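Local coordinates for first ORF in transposon ISC1904 (Sulfolobus solfataricus, PDB 3ILX), which probably promotes DNA strand exchange, being the serine-recombinase catalytic domain of a longer, probably DNA-binding protein from an IS607-like transposon, at residues A9-S13 with D40-G44; G44-R49 with R74-F78; R66-P72 with C92-N98; I6-R10 with R49-L55. One frame throughout, in Å; residues are numbered along the deposited sequence.

Contact 1 (A9-S13 with D40-G44); sequences ARVSS and DIGSG
Two neighbouring parallel strands end together here in loops. A9-V11 ends strand 4-11, and D40-I41 ends strand 36-41. R10 pairs with D40 and V11 with I41. D40 N donates to A9 O at 3.1 Å, and V11 N donates to D40 O at 3.3 Å. The D40 side chain shares a sheet face with R10. Its carboxylate turns to Y8 and G51, while D40 CB stays 4.0 Å from R10 CG. I41 shares the other face with V11, and I41 CG1 lies 4.4 Å from V11 CG2. G42 has phi/psi of 159/178. G42 N donates to V11 O at 2.8 Å. G42 O accepts from R10 NH1 at 2.8 Å, near the guanidinium plane. R10 bends there with chi1 t, chi2 t and chi3 p. The same NH1 donates to S12 OG at 3.1 Å, and R10 NH2 forms a salt bridge with E107. S43 OG is hydrogen-bonded to D111. G44 N lies over one face of the guanidinium, 3.3 Å from R10 NH1; both are donors, so they are not hydrogen-bonded. S12 ends a Y-A-R-V-S sequence, the signature in which serine recombinases carry their nucleophilic serine, so S12 is probably the nucleophile.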
loop_
_atom_site.group_PDB
_atom_site.type_symbol
_atom_site.label_atom_id
_atom_site.label_comp_id
_atom_site.label_asym_id
_atom_site.label_seq_id
_atom_site.Cartn_x
_atom_site.Cartn_y
_atom_site.Cartn_z
ATOM N N ALA A 9 0.633 13.510 -12.097
ATOM C CA ALA A 9 0.339 12.627 -13.219
ATOM C C ALA A 9 1.384 11.524 -13.289
ATOM O O ALA A 9 2.535 11.758 -12.980
ATOM C CB ALA A 9 0.311 13.407 -14.532
ATOM N N ARG A 10 0.979 10.340 -13.732
ATOM C CA ARG A 10 1.867 9.183 -13.759
ATOM C C ARG A 10 1.449 8.205 -14.857
ATOM O O ARG A 10 0.262 7.937 -15.037
ATOM C CB ARG A 10 1.832 8.447 -12.382
ATOM C CG ARG A 10 2.942 7.343 -12.193
ATOM C CD ARG A 10 2.610 6.274 -11.118
ATOM N NE ARG A 10 1.219 5.751 -11.209
ATOM C CZ ARG A 10 0.868 4.701 -11.939
ATOM N NH1 ARG A 10 1.777 4.055 -12.693
ATOM N NH2 ARG A 10 -0.408 4.330 -11.969
ATOM N N VAL A 11 2.431 7.669 -15.570
ATOM C CA VAL A 11 2.240 6.506 -16.426
ATOM C C VAL A 11 3.321 5.468 -16.092
ATOM O O VAL A 11 4.437 5.816 -15.663
ATOM C CB VAL A 11 2.275 6.873 -17.958
ATOM C CG1 VAL A 11 1.133 7.851 -18.333
ATOM C CG2 VAL A 11 3.626 7.454 -18.361
ATOM N N SER A 12 2.997 4.201 -16.290
ATOM C CA SER A 12 3.932 3.141 -15.958
ATOM C C SER A 12 5.050 3.107 -16.990
ATOM O O SER A 12 6.176 2.822 -16.644
ATOM C CB SER A 12 3.239 1.791 -15.876
ATOM O OG SER A 12 2.503 1.718 -14.667
ATOM N N SER A 13 4.692 3.385 -18.242
ATOM C CA SER A 13 5.636 3.696 -19.331
ATOM C C SER A 13 4.966 4.581 -20.422
ATOM O O SER A 13 3.725 4.601 -20.558
ATOM C CB SER A 13 6.203 2.408 -19.938
ATOM O OG SER A 13 5.169 1.527 -20.345
ATOM N N ASP A 40 5.642 11.382 -12.874
ATOM C CA ASP A 40 6.504 10.234 -12.683
ATOM C C ASP A 40 6.228 9.257 -13.808
ATOM O O ASP A 40 5.066 9.115 -14.257
ATOM C CB ASP A 40 6.137 9.529 -11.370
ATOM C CG ASP A 40 6.903 10.073 -10.169
ATOM O OD1 ASP A 40 8.119 10.289 -10.296
ATOM O OD2 ASP A 40 6.308 10.230 -9.072
ATOM N N ILE A 41 7.276 8.571 -14.235
ATOM C CA ILE A 41 7.131 7.439 -15.124
ATOM C C ILE A 41 7.589 6.251 -14.303
ATOM O O ILE A 41 8.753 6.157 -13.938
ATOM C CB ILE A 41 8.001 7.543 -16.397
ATOM C CG1 ILE A 41 7.647 8.819 -17.188
ATOM C CG2 ILE A 41 7.911 6.243 -17.230
ATOM C CD1 ILE A 41 8.716 9.264 -18.222
ATOM N N GLY A 42 6.654 5.356 -14.020
ATOM C CA GLY A 42 6.919 4.169 -13.234
ATOM C C GLY A 42 5.596 3.692 -12.685
ATOM O O GLY A 42 4.575 4.319 -12.896
ATOM N N SER A 43 5.651 2.579 -11.966
ATOM C CA SER A 43 4.504 1.894 -11.417
ATOM C C SER A 43 4.011 2.584 -10.150
ATOM O O SER A 43 4.791 3.173 -9.397
ATOM C CB SER A 43 4.898 0.429 -11.126
ATOM O OG SER A 43 3.891 -0.258 -10.401
ATOM N N GLY A 44 2.707 2.532 -9.934
ATOM C CA GLY A 44 2.140 2.911 -8.639
ATOM C C GLY A 44 2.663 2.109 -7.452
ATOM O O GLY A 44 2.550 2.565 -6.297
#

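Contact 2 (G44-R49 with R74-F78); sequences GLNMKR and RLVRF
The loop G44-R49 packs against the short, weakly bonded helix 72-75 and the loop after it. The CA atoms of G44 and V76 lie 4.3 Å apart. G44 O accepts a weak hydrogen bond from R77 N at 3.5 Å. A water donates to G44 O at 2.8 Å and accepts from F78 N at 3.1 Å. N46-R49 is a type I turn with an Asx turn, K48 N to N46 OD1 at 2.8 Å. R49 (chi1 m, chi2 t, chi3 m) donates through NE to N46 O at 3.0 Å and through NH1 and NH2 to L75 O at 2.9 and 2.8 Å; NH2 also donates to Y8 OH. R74 NH1 donates to R10 O and NH2 forms a salt bridge with E107; R77 does so with D111 and D73. All three arginines probably belong to the serine-recombinase active site. L45 CD2 lies 3.7 Å from F78 CD2, at the ring edge. L45 touches helix 105-125, and L75 touches helix 80-89 and strand 64-69. F78 stacks on F78 of the second subunit.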
loop_
_atom_site.group_PDB
_atom_site.type_symbol
_atom_site.label_atom_id
_atom_site.label_comp_id
_atom_site.label_asym_id
_atom_site.label_seq_id
_atom_site.Cartn_x
_atom_site.Cartn_y
_atom_site.Cartn_z
ATOM N N GLY A 44 2.707 2.532 -9.934
ATOM C CA GLY A 44 2.140 2.911 -8.639
ATOM C C GLY A 44 2.663 2.109 -7.452
ATOM O O GLY A 44 2.550 2.565 -6.297
ATOM N N LEU A 45 3.224 0.930 -7.718
ATOM C CA LEU A 45 3.866 0.118 -6.686
ATOM C C LEU A 45 5.243 0.653 -6.287
ATOM O O LEU A 45 5.797 0.227 -5.270
ATOM C CB LEU A 45 4.080 -1.325 -7.185
ATOM C CG LEU A 45 2.840 -2.208 -7.246
ATOM C CD1 LEU A 45 3.136 -3.456 -8.028
ATOM C CD2 LEU A 45 2.404 -2.571 -5.813
ATOM N N ASN A 46 5.831 1.520 -7.119
ATOM C CA ASN A 46 7.246 1.911 -6.906
ATOM C C ASN A 46 7.321 3.030 -5.853
ATOM O O ASN A 46 6.908 4.177 -6.093
ATOM C CB ASN A 46 7.908 2.291 -8.232
ATOM C CG ASN A 46 9.358 2.805 -8.074
ATOM O OD1 ASN A 46 9.905 2.891 -6.974
ATOM N ND2 ASN A 46 9.967 3.158 -9.197
HETATM N N MSE A 47 7.784 2.660 -4.669
HETATM C CA MSE A 47 7.846 3.577 -3.522
HETATM C C MSE A 47 9.070 4.532 -3.585
HETATM O O MSE A 47 9.232 5.404 -2.717
HETATM C CB MSE A 47 7.857 2.785 -2.212
HETATM C CG MSE A 47 6.672 1.868 -2.017
HETATM SE SE MSE A 47 5.172 2.954 -1.535
HETATM C CE MSE A 47 4.517 3.417 -3.323
ATOM N N LYS A 48 9.898 4.377 -4.620
ATOM C CA LYS A 48 11.038 5.266 -4.845
ATOM C C LYS A 48 10.797 6.348 -5.907
ATOM O O LYS A 48 11.698 7.139 -6.199
ATOM C CB LYS A 48 12.304 4.447 -5.150
ATOM C CG LYS A 48 12.687 3.499 -4.020
ATOM C CD LYS A 48 13.873 2.550 -4.376
ATOM C CE LYS A 48 14.064 1.511 -3.284
ATOM N NZ LYS A 48 15.456 0.907 -3.159
ATOM N N ARG A 49 9.584 6.404 -6.472
ATOM C CA ARG A 49 9.253 7.467 -7.438
ATOM C C ARG A 49 9.624 8.855 -6.869
ATOM O O ARG A 49 9.124 9.255 -5.805
ATOM C CB ARG A 49 7.757 7.460 -7.753
ATOM C CG ARG A 49 7.274 6.473 -8.821
ATOM C CD ARG A 49 5.730 6.532 -8.923
ATOM N NE ARG A 49 5.141 5.942 -7.740
ATOM C CZ ARG A 49 3.972 6.294 -7.215
ATOM N NH1 ARG A 49 3.533 5.665 -6.139
ATOM N NH2 ARG A 49 3.240 7.270 -7.736
ATOM N N ARG A 74 -3.474 6.497 -10.039
ATOM C CA ARG A 74 -2.358 7.358 -10.433
ATOM C C ARG A 74 -1.383 7.581 -9.272
ATOM O O ARG A 74 -0.152 7.578 -9.475
ATOM C CB ARG A 74 -2.842 8.696 -10.990
ATOM C CG ARG A 74 -3.659 8.584 -12.321
ATOM C CD ARG A 74 -2.844 7.831 -13.397
ATOM N NE ARG A 74 -3.031 6.378 -13.343
ATOM C CZ ARG A 74 -2.401 5.506 -14.136
ATOM N NH1 ARG A 74 -1.486 5.936 -15.023
ATOM N NH2 ARG A 74 -2.677 4.194 -14.040
ATOM N N LEU A 75 -1.909 7.765 -8.066
ATOM C CA LEU A 75 -1.036 8.014 -6.896
ATOM C C LEU A 75 -0.336 6.767 -6.412
ATOM O O LEU A 75 0.886 6.767 -6.234
ATOM C CB LEU A 75 -1.788 8.703 -5.725
ATOM C CG LEU A 75 -1.860 10.221 -5.950
ATOM C CD1 LEU A 75 -2.977 10.889 -5.089
ATOM C CD2 LEU A 75 -0.473 10.887 -5.748
ATOM N N VAL A 76 -1.109 5.717 -6.150
ATOM C CA VAL A 76 -0.568 4.456 -5.635
ATOM C C VAL A 76 -1.464 3.310 -6.039
ATOM O O VAL A 76 -2.672 3.507 -6.299
ATOM C CB VAL A 76 -0.483 4.411 -4.065
ATOM C CG1 VAL A 76 0.704 5.218 -3.545
ATOM C CG2 VAL A 76 -1.797 4.885 -3.423
ATOM N N ARG A 77 -0.897 2.115 -6.062
ATOM C CA ARG A 77 -1.684 0.894 -6.275
ATOM C C ARG A 77 -2.301 0.411 -4.951
ATOM O O ARG A 77 -3.379 -0.141 -4.945
ATOM C CB ARG A 77 -0.783 -0.184 -6.902
ATOM C CG ARG A 77 -1.353 -1.619 -7.022
ATOM C CD ARG A 77 -2.536 -1.694 -7.957
ATOM N NE ARG A 77 -2.179 -1.218 -9.296
ATOM C CZ ARG A 77 -2.995 -0.555 -10.124
ATOM N NH1 ARG A 77 -4.269 -0.276 -9.793
ATOM N NH2 ARG A 77 -2.529 -0.157 -11.308
ATOM N N PHE A 78 -1.598 0.590 -3.840
ATOM C CA PHE A 78 -2.122 0.193 -2.516
ATOM C C PHE A 78 -1.932 1.376 -1.599
ATOM O O PHE A 78 -0.958 2.098 -1.775
ATOM C CB PHE A 78 -1.298 -0.971 -1.921
ATOM C CG PHE A 78 -1.501 -2.285 -2.636
ATOM C CD1 PHE A 78 -2.693 -3.010 -2.464
ATOM C CD2 PHE A 78 -0.516 -2.781 -3.483
ATOM C CE1 PHE A 78 -2.903 -4.240 -3.140
ATOM C CE2 PHE A 78 -0.697 -4.015 -4.180
ATOM C CZ PHE A 78 -1.897 -4.743 -4.009
HETATM O O HOH W 1 1.412 1.207 -4.169
#

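Contact 3 (R66-P72 with C92-N98); sequences RVITAYP and CEIVVLN
This is a parallel pairing of strand 64-69 with strand 93-96, the last strand on one side of the chain's four-stranded alpha/beta sheet. Helices 72-75 and 80-89 link the two strands, making a beta-alpha-beta crossover. The axes of 66-69 and 93-96 come within 4.7 Å and cross at -19°. The register is R66 with E93, V67 with I94, I68 with V95 and T69 with V96. V67 N donates to E93 O at 3.0 Å, and V95 N donates to V67 O at 2.7 Å. T69 N donates to V95 O, and L97 N to T69 O, both at 2.9 Å. Past the strands, A70 turns with phi/psi of -65/-42, yet N98 N still donates to A70 O at 2.9 Å. V67, I94, T69 and V96 share one face. I94 meets helices 72-75 and 80-89, T69 meets helix 72-75, and V67 meets L55 of helix 50-60. T69 CG2 meets V96 CG1 at 3.8 Å, and P72 CG reaches V96 CG1 at 3.8 Å. T69 OG1 is hydrogen-bonded to Y8 O on strand 4-11. The opposite face carries R66, E93, I68 and V95. There I68 CG1 lies 4.0 Å from V95 CB, and I68 CG2 lies 3.7 Å from L97 CD2, next to helix 19-30. At the exposed start, R66 NE makes a salt bridge with E93 OE1 at 2.8 Å, a weak hydrogen bond by its angle.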
loop_
_atom_site.group_PDB
_atom_site.type_symbol
_atom_site.label_atom_id
_atom_site.label_comp_id
_atom_site.label_asym_id
_atom_site.label_seq_id
_atom_site.Cartn_x
_atom_site.Cartn_y
_atom_site.Cartn_z
ATOM N N ARG A 66 -4.013 21.191 -2.016
ATOM C CA ARG A 66 -4.812 20.292 -2.840
ATOM C C ARG A 66 -3.950 19.530 -3.873
ATOM O O ARG A 66 -3.055 20.116 -4.489
ATOM C CB ARG A 66 -5.900 21.128 -3.529
ATOM C CG ARG A 66 -6.970 20.330 -4.147
ATOM C CD ARG A 66 -8.062 21.246 -4.669
ATOM N NE ARG A 66 -8.977 21.748 -3.647
ATOM C CZ ARG A 66 -10.021 22.535 -3.919
ATOM N NH1 ARG A 66 -10.264 22.913 -5.172
ATOM N NH2 ARG A 66 -10.824 22.956 -2.950
ATOM N N VAL A 67 -4.191 18.233 -4.029
ATOM C CA VAL A 67 -3.540 17.448 -5.087
ATOM C C VAL A 67 -4.645 16.950 -6.013
ATOM O O VAL A 67 -5.598 16.328 -5.532
ATOM C CB VAL A 67 -2.857 16.182 -4.556
ATOM C CG1 VAL A 67 -2.122 15.445 -5.704
ATOM C CG2 VAL A 67 -1.930 16.504 -3.366
ATOM N N ILE A 68 -4.504 17.201 -7.310
ATOM C CA ILE A 68 -5.459 16.717 -8.310
ATOM C C ILE A 68 -4.794 15.635 -9.181
ATOM O O ILE A 68 -3.659 15.777 -9.635
ATOM C CB ILE A 68 -6.058 17.851 -9.157
ATOM C CG1 ILE A 68 -6.743 18.905 -8.250
ATOM C CG2 ILE A 68 -7.078 17.289 -10.182
ATOM C CD1 ILE A 68 -5.925 20.086 -7.959
ATOM N N THR A 69 -5.495 14.518 -9.331
ATOM C CA THR A 69 -4.979 13.409 -10.115
ATOM C C THR A 69 -6.154 12.854 -10.915
ATOM O O THR A 69 -7.334 13.147 -10.588
ATOM C CB THR A 69 -4.173 12.401 -9.189
ATOM O OG1 THR A 69 -3.372 11.527 -9.988
ATOM C CG2 THR A 69 -5.087 11.619 -8.278
ATOM N N ALA A 70 -5.860 12.144 -12.010
ATOM C CA ALA A 70 -6.926 11.649 -12.903
ATOM C C ALA A 70 -7.868 10.610 -12.257
ATOM O O ALA A 70 -9.097 10.628 -12.461
ATOM C CB ALA A 70 -6.316 11.106 -14.203
ATOM N N TYR A 71 -7.271 9.691 -11.504
ATOM C CA TYR A 71 -7.991 8.699 -10.709
ATOM C C TYR A 71 -7.059 8.143 -9.614
ATOM O O TYR A 71 -5.826 8.393 -9.646
ATOM C CB TYR A 71 -8.626 7.600 -11.597
ATOM C CG TYR A 71 -7.760 7.167 -12.765
ATOM C CD1 TYR A 71 -6.821 6.141 -12.604
ATOM C CD2 TYR A 71 -7.871 7.777 -14.027
ATOM C CE1 TYR A 71 -6.028 5.717 -13.661
ATOM C CE2 TYR A 71 -7.048 7.372 -15.091
ATOM C CZ TYR A 71 -6.121 6.342 -14.884
ATOM O OH TYR A 71 -5.286 5.884 -15.895
ATOM N N PRO A 72 -7.635 7.412 -8.631
ATOM C CA PRO A 72 -6.840 7.093 -7.432
ATOM C C PRO A 72 -5.528 6.313 -7.705
ATOM O O PRO A 72 -4.480 6.637 -7.090
ATOM C CB PRO A 72 -7.824 6.282 -6.553
ATOM C CG PRO A 72 -9.243 6.834 -6.996
ATOM C CD PRO A 72 -9.056 7.008 -8.496
ATOM N N CYS A 92 -4.879 19.049 3.631
ATOM C CA CYS A 92 -4.731 18.775 2.234
ATOM C C CYS A 92 -5.865 17.843 1.792
ATOM O O CYS A 92 -6.273 16.946 2.524
ATOM C CB CYS A 92 -3.367 18.089 2.024
ATOM S SG CYS A 92 -2.933 17.947 0.315
ATOM N N GLU A 93 -6.342 18.051 0.578
ATOM C CA GLU A 93 -7.413 17.254 -0.004
ATOM C C GLU A 93 -6.875 16.656 -1.292
ATOM O O GLU A 93 -6.205 17.330 -2.044
ATOM C CB GLU A 93 -8.585 18.191 -0.265
ATOM C CG GLU A 93 -9.439 17.920 -1.448
ATOM C CD GLU A 93 -10.436 19.046 -1.665
ATOM O OE1 GLU A 93 -10.052 20.254 -1.513
ATOM O OE2 GLU A 93 -11.614 18.727 -1.974
ATOM N N ILE A 94 -7.092 15.368 -1.507
ATOM C CA ILE A 94 -6.752 14.740 -2.776
ATOM C C ILE A 94 -8.038 14.773 -3.564
ATOM O O ILE A 94 -9.053 14.329 -3.060
ATOM C CB ILE A 94 -6.343 13.285 -2.624
ATOM C CG1 ILE A 94 -4.990 13.158 -1.929
ATOM C CG2 ILE A 94 -6.231 12.596 -3.977
ATOM C CD1 ILE A 94 -4.970 11.888 -1.057
ATOM N N VAL A 95 -7.976 15.304 -4.782
ATOM C CA VAL A 95 -9.091 15.289 -5.732
ATOM C C VAL A 95 -8.755 14.330 -6.863
ATOM O O VAL A 95 -7.658 14.397 -7.451
ATOM C CB VAL A 95 -9.391 16.686 -6.329
ATOM C CG1 VAL A 95 -10.656 16.639 -7.296
ATOM C CG2 VAL A 95 -9.611 17.669 -5.221
ATOM N N VAL A 96 -9.672 13.410 -7.130
ATOM C CA VAL A 96 -9.540 12.479 -8.238
ATOM C C VAL A 96 -10.628 12.893 -9.211
ATOM O O VAL A 96 -11.778 13.128 -8.799
ATOM C CB VAL A 96 -9.622 10.968 -7.786
ATOM C CG1 VAL A 96 -8.424 10.574 -6.899
ATOM C CG2 VAL A 96 -10.895 10.666 -7.006
ATOM N N LEU A 97 -10.281 13.069 -10.482
ATOM C CA LEU A 97 -11.268 13.556 -11.454
ATOM C C LEU A 97 -12.263 12.460 -11.782
ATOM O O LEU A 97 -13.384 12.720 -12.208
ATOM C CB LEU A 97 -10.604 14.037 -12.747
ATOM C CG LEU A 97 -9.622 15.198 -12.626
ATOM C CD1 LEU A 97 -9.141 15.562 -14.021
ATOM C CD2 LEU A 97 -10.248 16.387 -11.921
ATOM N N ASN A 98 -11.833 11.225 -11.603
ATOM C CA ASN A 98 -12.755 10.131 -11.669
ATOM C C ASN A 98 -12.504 9.181 -10.484
ATOM O O ASN A 98 -11.344 8.880 -10.153
ATOM C CB ASN A 98 -12.637 9.420 -13.020
ATOM C CG ASN A 98 -13.886 8.619 -13.356
ATOM O OD1 ASN A 98 -14.253 7.664 -12.644
ATOM N ND2 ASN A 98 -14.566 9.018 -14.426
#

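Contact 4 (I6-R10 with R49-L55)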
loop_
_atom_site.group_PDB
_atom_site.type_symbol
_atom_site.label_atom_id
_atom_site.label_comp_id
_atom_site.label_asym_id
_atom_site.label_seq_id
_atom_site.Cartn_x
_atom_site.Cartn_y
_atom_site.Cartn_z
ATOM N N ILE A 6 -1.485 21.313 -6.598
ATOM C CA ILE A 6 -0.565 20.461 -7.345
ATOM C C ILE A 6 -1.291 19.407 -8.179
ATOM O O ILE A 6 -2.160 18.663 -7.661
ATOM C CB ILE A 6 0.369 19.717 -6.374
ATOM C CG1 ILE A 6 1.130 20.710 -5.465
ATOM C CG2 ILE A 6 1.365 18.843 -7.130
ATOM C CD1 ILE A 6 2.106 19.989 -4.465
ATOM N N LEU A 7 -0.920 19.318 -9.452
ATOM C CA LEU A 7 -1.383 18.246 -10.324
ATOM C C LEU A 7 -0.369 17.104 -10.295
ATOM O O LEU A 7 0.833 17.320 -10.425
ATOM C CB LEU A 7 -1.574 18.753 -11.745
ATOM C CG LEU A 7 -2.345 20.064 -11.868
ATOM C CD1 LEU A 7 -2.456 20.475 -13.311
ATOM C CD2 LEU A 7 -3.726 19.945 -11.239
ATOM N N TYR A 8 -0.857 15.888 -10.094
ATOM C CA TYR A 8 0.043 14.756 -10.091
ATOM C C TYR A 8 -0.328 13.818 -11.236
ATOM O O TYR A 8 -1.466 13.372 -11.339
ATOM C CB TYR A 8 0.031 14.011 -8.760
ATOM C CG TYR A 8 1.021 12.863 -8.829
ATOM C CD1 TYR A 8 2.361 13.076 -8.573
ATOM C CD2 TYR A 8 0.621 11.585 -9.241
ATOM C CE1 TYR A 8 3.284 12.058 -8.673
ATOM C CE2 TYR A 8 1.554 10.536 -9.331
ATOM C CZ TYR A 8 2.872 10.781 -9.056
ATOM O OH TYR A 8 3.811 9.741 -9.142
ATOM N N ALA A 9 0.633 13.510 -12.097
ATOM C CA ALA A 9 0.339 12.627 -13.219
ATOM C C ALA A 9 1.384 11.524 -13.289
ATOM O O ALA A 9 2.535 11.758 -12.980
ATOM C CB ALA A 9 0.311 13.407 -14.532
ATOM N N ARG A 10 0.979 10.340 -13.732
ATOM C CA ARG A 10 1.867 9.183 -13.759
ATOM C C ARG A 10 1.449 8.205 -14.857
ATOM O O ARG A 10 0.262 7.937 -15.037
ATOM C CB ARG A 10 1.832 8.447 -12.382
ATOM C CG ARG A 10 2.942 7.343 -12.193
ATOM C CD ARG A 10 2.610 6.274 -11.118
ATOM N NE ARG A 10 1.219 5.751 -11.209
ATOM C CZ ARG A 10 0.868 4.701 -11.939
ATOM N NH1 ARG A 10 1.777 4.055 -12.693
ATOM N NH2 ARG A 10 -0.408 4.330 -11.969
ATOM N N ARG A 49 9.584 6.404 -6.472
ATOM C CA ARG A 49 9.253 7.467 -7.438
ATOM C C ARG A 49 9.624 8.855 -6.869
ATOM O O ARG A 49 9.124 9.255 -5.805
ATOM C CB ARG A 49 7.757 7.460 -7.753
ATOM C CG ARG A 49 7.274 6.473 -8.821
ATOM C CD ARG A 49 5.730 6.532 -8.923
ATOM N NE ARG A 49 5.141 5.942 -7.740
ATOM C CZ ARG A 49 3.972 6.294 -7.215
ATOM N NH1 ARG A 49 3.533 5.665 -6.139
ATOM N NH2 ARG A 49 3.240 7.270 -7.736
ATOM N N LYS A 50 10.489 9.582 -7.567
ATOM C CA LYS A 50 10.937 10.920 -7.111
ATOM C C LYS A 50 9.815 11.912 -6.978
ATOM O O LYS A 50 9.773 12.673 -6.018
ATOM C CB LYS A 50 11.909 11.535 -8.101
ATOM C CG LYS A 50 12.817 10.538 -8.724
ATOM C CD LYS A 50 14.039 10.280 -7.887
ATOM C CE LYS A 50 15.167 9.838 -8.821
ATOM N NZ LYS A 50 16.252 9.068 -8.135
ATOM N N GLY A 51 8.936 11.929 -7.978
ATOM C CA GLY A 51 7.806 12.832 -7.970
ATOM C C GLY A 51 6.912 12.545 -6.767
ATOM O O GLY A 51 6.569 13.469 -6.019
ATOM N N PHE A 52 6.543 11.274 -6.569
ATOM C CA PHE A 52 5.598 10.903 -5.500
ATOM C C PHE A 52 6.176 11.208 -4.126
ATOM O O PHE A 52 5.453 11.677 -3.243
ATOM C CB PHE A 52 5.257 9.417 -5.603
ATOM C CG PHE A 52 4.522 8.848 -4.405
ATOM C CD1 PHE A 52 3.137 8.974 -4.292
ATOM C CD2 PHE A 52 5.209 8.090 -3.449
ATOM C CE1 PHE A 52 2.472 8.428 -3.187
ATOM C CE2 PHE A 52 4.545 7.516 -2.391
ATOM C CZ PHE A 52 3.145 7.687 -2.273
ATOM N N LEU A 53 7.474 10.926 -3.964
ATOM C CA LEU A 53 8.195 11.219 -2.727
ATOM C C LEU A 53 8.313 12.727 -2.441
ATOM O O LEU A 53 8.094 13.150 -1.299
ATOM C CB LEU A 53 9.574 10.557 -2.724
ATOM C CG LEU A 53 9.565 9.038 -2.641
ATOM C CD1 LEU A 53 11.004 8.492 -2.747
ATOM C CD2 LEU A 53 8.892 8.594 -1.326
ATOM N N LYS A 54 8.619 13.524 -3.473
ATOM C CA LYS A 54 8.598 14.993 -3.341
ATOM C C LYS A 54 7.210 15.436 -2.851
ATOM O O LYS A 54 7.075 16.173 -1.858
ATOM C CB LYS A 54 8.951 15.669 -4.663
ATOM C CG LYS A 54 8.835 17.199 -4.646
ATOM C CD LYS A 54 9.069 17.761 -6.048
ATOM C CE LYS A 54 8.602 19.223 -6.182
ATOM N NZ LYS A 54 9.504 20.099 -5.391
ATOM N N LEU A 55 6.184 14.939 -3.524
ATOM C CA LEU A 55 4.812 15.256 -3.179
ATOM C C LEU A 55 4.451 14.894 -1.731
ATOM O O LEU A 55 3.898 15.719 -1.017
ATOM C CB LEU A 55 3.842 14.576 -4.158
ATOM C CG LEU A 55 2.334 14.774 -3.946
ATOM C CD1 LEU A 55 1.924 16.260 -3.802
ATOM C CD2 LEU A 55 1.547 14.098 -5.112
#
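L55 is the apolar centre of this contact. Its CD1 lies 3.8 Å from I6 CD1, and its CD2 lies 3.7 Å from Y8 CD1. Helix 50-60 links strand 36-41 to strand 64-69 in a beta-alpha-beta crossover, and it passes over strand 4-11, which lies between them in the sheet. The segments 6-10 and 50-55 run nearly antiparallel, at 153°, with axes 9.8 Å apart at closest. I6, Y8 and R10 alternate with L7 and A9, so their CA-to-CB bonds point to the helix. L7 and A9 face helix 19-30 instead. G51 has no side chain, and the edge of the Y8 ring comes in beside it, with Y8 CE1 4.1 Å from G51 C. F52 touches the tyrosine through CB, 3.8 Å from Y8 OH, while its ring leads off toward I82 of the second subunit. The polar edge lies at the N-cap of the helix, R49. D40 is hydrogen-bonded to Y8 OH and G51 N, so it ties strand 36-41 to both segments. R49 and R10 are like charges placed close, but R10 pairs with E107 and R49 donates to L75 O. R49 NH2 also donates to Y8 OH at 2.9 Å.

How the contacts relate
Contacts 1, 2 and 4 form one cluster, with centres 8 to 10 Å apart. Contact 3 lies 12 to 16 Å from them, at the 93-96 edge of the parallel sheet that contacts 1 and 4 also use. Contacts 1 and 4 both use strand 4-11 and share A9 and R10. Contact 2 shares G44 with contact 1 and R49 with contact 4. Along the chain, contacts 1 and 4 start from the same stretch and close before contact 3 opens; contact 2 alternates with 3 and 4. R74 reaches R10 O, joining contact 2 to strand 4-11. The cluster thus gathers R10, R74 and R77 around S12, with R49 farther off, consistent with the arginine-rich active site of serine recombinases.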